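Local coordinates for african horse sickness virus (serotype 4) VP7 (African horsesickness virus, PDB 1AHS), which forms, as a homotrimer, the surface of the orbivirus core and binds the structural protein VP3, the chain here being its top domain, at residues E34-A39 / R115-F120; F61-L66 / P81-T86. One frame throughout, in Å; residues are numbered along the deposited sequence.

In the fold
The chain of this top domain is a beta sandwich; contact 1 lies within one sheet and contact 2 joins it to the other. From the N terminus, strand 32-37, the second of the chain, pairs with 116-122 near the C-terminal end; contact 1 thus closes a long loop with 75 residues between its segments. Within that loop, strand 59-65 joins the other edge of 116-122, and only 14 residues separate 61-66 from 81-86 in contact 2, which therefore lies wholly inside the first. Contact 1 pairs two inner strands of the five-stranded sheet; contact 2 packs that sheet against the one holding 84-87 and 106-110.

Contact 1 of 2, residues E34-A39 / R115-F120; sequences EVCMDA and RSILQF
Val-35 and Leu-118 face each other as a hydrogen-bonded pair of two antiparallel strands, 32-37 and 116-122, neighbours in the five-stranded sheet of the beta sandwich. Val-35 N reaches Leu-118 O at 2.8 Å, and Leu-118 N returns a bond to Val-35 O. Two residues further along the first strand and two back along the second, Met-37 and Ser-116 repeat the exchange, with Met-37 N 2.7 Å from Ser-116 O.

The tight side carries Val-35, Met-37, Leu-118 and Phe-120, whose last three side chains also rest on Val-108 of the facing sheet. Phe-120 CG is anti to its own carbonyl carbon (chi1 -69°), and the ring presents its edge to Val-35, whose CG1 lies in the ring plane 3.4 Å from CE2. Met-37 SD meets Leu-118 CD2 more distantly, at 4.2 Å.

On the other face Cys-36 SG lies against CG1 and CD1 of Ile-117, both 4.0 Å away. Beside them the extended side chain of Glu-34 passes CG2 of Ile-117, and its buried carboxylate is taken up by Ser-13 OG and Gly-14 N.

The contact loosens beyond Met-37, where the residues are partly exposed. Asp-38 and Arg-115 form no salt bridge: the guanidinium leads away to a cation-pi contact with Tyr-16, while Asp-38 OD1 accepts Ala-39 N on its anti side at 2.9 Å.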
loop_
_atom_site.group_PDB
_atom_site.type_symbol
_atom_site.label_atom_id
_atom_site.label_comp_id
_atom_site.label_asym_id
_atom_site.label_seq_id
_atom_site.Cartn_x
_atom_site.Cartn_y
_atom_site.Cartn_z
ATOM N N GLU B 34 -1.812 -10.567 -1.064
ATOM C CA GLU B 34 -2.074 -10.882 0.332
ATOM C C GLU B 34 -3.085 -12.009 0.398
ATOM O O GLU B 34 -3.972 -12.072 -0.437
ATOM C CB GLU B 34 -2.710 -9.677 1.035
ATOM C CG GLU B 34 -1.788 -8.481 1.277
ATOM C CD GLU B 34 -2.449 -7.321 2.028
ATOM O OE1 GLU B 34 -3.679 -7.344 2.313
ATOM O OE2 GLU B 34 -1.723 -6.344 2.321
ATOM N N VAL B 35 -2.977 -12.909 1.364
ATOM C CA VAL B 35 -3.995 -13.953 1.475
ATOM C C VAL B 35 -4.632 -13.854 2.861
ATOM O O VAL B 35 -3.943 -13.726 3.875
ATOM C CB VAL B 35 -3.457 -15.374 1.042
ATOM C CG1 VAL B 35 -1.997 -15.471 1.236
ATOM C CG2 VAL B 35 -4.158 -16.485 1.744
ATOM N N CYS B 36 -5.940 -13.657 2.862
ATOM C CA CYS B 36 -6.708 -13.508 4.071
ATOM C C CYS B 36 -6.996 -14.898 4.539
ATOM O O CYS B 36 -7.475 -15.695 3.759
ATOM C CB CYS B 36 -8.026 -12.790 3.770
ATOM S SG CYS B 36 -7.851 -11.025 3.419
ATOM N N MET B 37 -6.768 -15.199 5.809
ATOM C CA MET B 37 -7.000 -16.557 6.299
ATOM C C MET B 37 -7.792 -16.664 7.576
ATOM O O MET B 37 -7.452 -16.041 8.579
ATOM C CB MET B 37 -5.662 -17.254 6.537
ATOM C CG MET B 37 -4.774 -17.317 5.343
ATOM S SD MET B 37 -3.386 -18.248 5.699
ATOM C CE MET B 37 -4.175 -19.875 5.456
ATOM N N ASP B 38 -8.832 -17.470 7.554
ATOM C CA ASP B 38 -9.620 -17.702 8.743
ATOM C C ASP B 38 -8.768 -18.474 9.753
ATOM O O ASP B 38 -7.639 -18.888 9.474
ATOM C CB ASP B 38 -10.815 -18.561 8.427
ATOM C CG ASP B 38 -12.050 -18.126 9.161
ATOM O OD1 ASP B 38 -11.974 -17.630 10.331
ATOM O OD2 ASP B 38 -13.123 -18.259 8.528
ATOM N N ALA B 39 -9.330 -18.668 10.936
ATOM C CA ALA B 39 -8.669 -19.373 12.021
ATOM C C ALA B 39 -8.513 -20.866 11.702
ATOM O O ALA B 39 -9.448 -21.509 11.204
ATOM C CB ALA B 39 -9.473 -19.205 13.282
ATOM N N ARG B 115 -8.237 -14.712 12.975
ATOM C CA ARG B 115 -7.949 -14.483 11.572
ATOM C C ARG B 115 -6.586 -13.872 11.357
ATOM O O ARG B 115 -6.041 -13.240 12.260
ATOM C CB ARG B 115 -9.023 -13.593 10.988
ATOM C CG ARG B 115 -10.348 -14.297 10.929
ATOM C CD ARG B 115 -11.453 -13.312 10.649
ATOM N NE ARG B 115 -11.796 -12.482 11.803
ATOM C CZ ARG B 115 -12.808 -11.610 11.817
ATOM N NH1 ARG B 115 -13.569 -11.444 10.738
ATOM N NH2 ARG B 115 -13.103 -10.954 12.936
ATOM N N SER B 116 -6.019 -14.068 10.168
ATOM C CA SER B 116 -4.710 -13.498 9.854
ATOM C C SER B 116 -4.635 -13.089 8.385
ATOM O O SER B 116 -5.419 -13.591 7.582
ATOM C CB SER B 116 -3.614 -14.528 10.125
ATOM O OG SER B 116 -3.556 -14.886 11.502
ATOM N N ILE B 117 -3.759 -12.138 8.047
ATOM C CA ILE B 117 -3.575 -11.774 6.641
ATOM C C ILE B 117 -2.075 -11.892 6.407
ATOM O O ILE B 117 -1.304 -11.425 7.240
ATOM C CB ILE B 117 -3.981 -10.340 6.294
ATOM C CG1 ILE B 117 -5.469 -10.123 6.456
ATOM C CG2 ILE B 117 -3.743 -10.078 4.820
ATOM C CD1 ILE B 117 -5.854 -8.746 6.063
ATOM N N LEU B 118 -1.656 -12.589 5.346
ATOM C CA LEU B 118 -0.235 -12.716 5.017
ATOM C C LEU B 118 0.024 -11.946 3.742
ATOM O O LEU B 118 -0.763 -12.028 2.780
ATOM C CB LEU B 118 0.150 -14.164 4.755
ATOM C CG LEU B 118 0.495 -15.120 5.886
ATOM C CD1 LEU B 118 -0.459 -15.029 7.043
ATOM C CD2 LEU B 118 0.446 -16.498 5.316
ATOM N N GLN B 119 1.159 -11.254 3.721
ATOM C CA GLN B 119 1.578 -10.466 2.586
ATOM C C GLN B 119 2.778 -11.123 1.910
ATOM O O GLN B 119 3.669 -11.574 2.615
ATOM C CB GLN B 119 1.981 -9.083 3.093
ATOM C CG GLN B 119 2.641 -8.246 2.054
ATOM C CD GLN B 119 3.101 -6.898 2.549
ATOM O OE1 GLN B 119 2.274 -6.006 2.784
ATOM N NE2 GLN B 119 4.431 -6.710 2.644
ATOM N N PHE B 120 2.819 -11.143 0.570
ATOM C CA PHE B 120 3.952 -11.704 -0.197
ATOM C C PHE B 120 4.434 -10.576 -1.042
ATOM O O PHE B 120 3.664 -10.019 -1.764
ATOM C CB PHE B 120 3.495 -12.810 -1.149
ATOM C CG PHE B 120 3.048 -14.039 -0.453
ATOM C CD1 PHE B 120 3.954 -15.003 -0.104
ATOM C CD2 PHE B 120 1.735 -14.180 -0.044
ATOM C CE1 PHE B 120 3.540 -16.102 0.655
ATOM C CE2 PHE B 120 1.308 -15.274 0.715
ATOM C CZ PHE B 120 2.209 -16.227 1.068
#

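Contact 2 of 2, residues F61-L66 / P81-T86; sequences FVWRPL and PGTFVT
A methyl of Val-85 lies over the indole face of Trp-63 between the two sheets of the beta sandwich: strand 59-65 belongs to the five-stranded sheet and strand 84-87 to the four-stranded one. The touching parts run in nearly opposite directions, 169° apart, yet the nearest CA atoms, those of Pro-65 and Thr-83, are 7.4 Å from each other, so side chains fill the gap in place of backbone pairing.

Phe-61, inside strand 59-65, directs its CB at the other sheet, but its side chain packs on Val-98 and Trp-100. Trp-63 then carries most of the contact. With CG between the backbone N and the carbonyl carbon (chi1 71°), the indole starts out toward the facing sheet. Val-85 CG2 lies over one face of the indole, 3.5 Å from the centroid of the five-membered ring and 17° off its normal, a CH-pi contact. CG2 comes nearest at CD2, 3.4 Å away, while CB of Val-85 sits 3.5 Å from NE1. That buried N-H is satisfied by Val-92 O. At the far end of the indole CH2 stands 3.5 Å from Thr-83 O, which lies near the ring plane at the edge.

Arg-64 directs its CB away from 81-86; NH1 forms a salt bridge with Glu-121 of its own chain, and NE bonds Ala-7 O of a neighbouring subunit. Pro-65 directs its CB toward 81-86, where it comes to 4.0 Å from Thr-83 OG1; the same OG1 lies in the indole plane, 3.8 Å from Trp-63 CZ3.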
loop_
_atom_site.group_PDB
_atom_site.type_symbol
_atom_site.label_atom_id
_atom_site.label_comp_id
_atom_site.label_asym_id
_atom_site.label_seq_id
_atom_site.Cartn_x
_atom_site.Cartn_y
_atom_site.Cartn_z
ATOM N N PHE B 61 10.890 -13.879 -3.357
ATOM C CA PHE B 61 9.891 -13.229 -2.500
ATOM C C PHE B 61 10.096 -13.365 -0.996
ATOM O O PHE B 61 10.891 -14.181 -0.576
ATOM C CB PHE B 61 8.519 -13.751 -2.839
ATOM C CG PHE B 61 8.231 -15.130 -2.320
ATOM C CD1 PHE B 61 7.846 -15.327 -1.003
ATOM C CD2 PHE B 61 8.210 -16.219 -3.192
ATOM C CE1 PHE B 61 7.436 -16.574 -0.571
ATOM C CE2 PHE B 61 7.806 -17.463 -2.770
ATOM C CZ PHE B 61 7.416 -17.640 -1.461
ATOM N N VAL B 62 9.442 -12.511 -0.207
ATOM C CA VAL B 62 9.476 -12.605 1.257
ATOM C C VAL B 62 8.045 -12.567 1.684
ATOM O O VAL B 62 7.226 -12.028 0.974
ATOM C CB VAL B 62 10.101 -11.418 1.991
ATOM C CG1 VAL B 62 11.514 -11.490 1.908
ATOM C CG2 VAL B 62 9.694 -10.128 1.415
ATOM N N TRP B 63 7.720 -13.180 2.814
ATOM C CA TRP B 63 6.359 -13.098 3.318
ATOM C C TRP B 63 6.405 -12.620 4.772
ATOM O O TRP B 63 7.460 -12.603 5.408
ATOM C CB TRP B 63 5.661 -14.443 3.229
ATOM C CG TRP B 63 6.160 -15.429 4.193
ATOM C CD1 TRP B 63 7.256 -16.229 4.065
ATOM C CD2 TRP B 63 5.591 -15.722 5.469
ATOM N NE1 TRP B 63 7.402 -17.000 5.186
ATOM C CE2 TRP B 63 6.392 -16.708 6.065
ATOM C CE3 TRP B 63 4.473 -15.234 6.179
ATOM C CZ2 TRP B 63 6.116 -17.220 7.339
ATOM C CZ3 TRP B 63 4.201 -15.752 7.460
ATOM C CH2 TRP B 63 5.018 -16.728 8.015
ATOM N N ARG B 64 5.295 -12.082 5.245
ATOM C CA ARG B 64 5.181 -11.675 6.627
ATOM C C ARG B 64 3.742 -11.430 6.978
ATOM O O ARG B 64 2.912 -11.216 6.106
ATOM C CB ARG B 64 6.119 -10.529 7.037
ATOM C CG ARG B 64 6.136 -9.324 6.219
ATOM C CD ARG B 64 7.256 -9.400 5.198
ATOM N NE ARG B 64 8.263 -8.342 5.317
ATOM C CZ ARG B 64 8.380 -7.333 4.463
ATOM N NH1 ARG B 64 7.542 -7.217 3.427
ATOM N NH2 ARG B 64 9.358 -6.470 4.631
ATOM N N PRO B 65 3.390 -11.690 8.225
ATOM C CA PRO B 65 2.031 -11.504 8.714
ATOM C C PRO B 65 1.802 -10.032 8.975
ATOM O O PRO B 65 2.768 -9.278 9.056
ATOM C CB PRO B 65 2.042 -12.305 10.012
ATOM C CG PRO B 65 3.427 -12.114 10.516
ATOM C CD PRO B 65 4.251 -12.281 9.265
ATOM N N LEU B 66 0.543 -9.599 9.023
ATOM C CA LEU B 66 0.302 -8.201 9.304
ATOM C C LEU B 66 0.030 -8.137 10.768
ATOM O O LEU B 66 -0.909 -8.766 11.249
ATOM C CB LEU B 66 -0.926 -7.643 8.585
ATOM C CG LEU B 66 -1.141 -7.550 7.076
ATOM C CD1 LEU B 66 -1.704 -6.183 6.713
ATOM C CD2 LEU B 66 0.113 -7.842 6.330
ATOM N N PRO B 81 -0.716 -15.859 16.019
ATOM C CA PRO B 81 0.683 -16.283 16.001
ATOM C C PRO B 81 0.794 -17.677 15.357
ATOM O O PRO B 81 -0.222 -18.341 15.082
ATOM C CB PRO B 81 1.026 -16.304 17.476
ATOM C CG PRO B 81 -0.299 -16.785 18.093
ATOM C CD PRO B 81 -1.319 -16.012 17.357
ATOM N N GLY B 82 2.012 -18.085 15.035
ATOM C CA GLY B 82 2.177 -19.402 14.441
ATOM C C GLY B 82 1.833 -19.591 12.976
ATOM O O GLY B 82 1.654 -20.727 12.536
ATOM N N THR B 83 1.687 -18.496 12.235
ATOM C CA THR B 83 1.412 -18.577 10.814
ATOM C C THR B 83 2.697 -19.118 10.161
ATOM O O THR B 83 3.803 -18.795 10.626
ATOM C CB THR B 83 1.118 -17.174 10.247
ATOM O OG1 THR B 83 2.170 -16.279 10.610
ATOM C CG2 THR B 83 -0.177 -16.647 10.771
ATOM N N PHE B 84 2.577 -19.979 9.143
ATOM C CA PHE B 84 3.780 -20.507 8.458
ATOM C C PHE B 84 3.582 -20.582 6.948
ATOM O O PHE B 84 2.454 -20.563 6.453
ATOM C CB PHE B 84 4.242 -21.888 9.004
ATOM C CG PHE B 84 3.237 -22.987 8.822
ATOM C CD1 PHE B 84 3.063 -23.590 7.586
ATOM C CD2 PHE B 84 2.409 -23.357 9.858
ATOM C CE1 PHE B 84 2.072 -24.540 7.375
ATOM C CE2 PHE B 84 1.422 -24.297 9.664
ATOM C CZ PHE B 84 1.249 -24.894 8.416
ATOM N N VAL B 85 4.687 -20.684 6.228
ATOM C CA VAL B 85 4.671 -20.786 4.785
ATOM C C VAL B 85 5.717 -21.873 4.449
ATOM O O VAL B 85 6.816 -21.867 5.017
ATOM C CB VAL B 85 5.047 -19.396 4.161
ATOM C CG1 VAL B 85 5.398 -19.531 2.697
ATOM C CG2 VAL B 85 3.892 -18.433 4.310
ATOM N N THR B 86 5.330 -22.900 3.695
ATOM C CA THR B 86 6.320 -23.892 3.294
ATOM C C THR B 86 6.485 -23.829 1.774
ATOM O O THR B 86 5.511 -23.582 1.051
ATOM C CB THR B 86 5.958 -25.332 3.733
ATOM O OG1 THR B 86 4.699 -25.737 3.193
ATOM C CG2 THR B 86 5.890 -25.414 5.204
#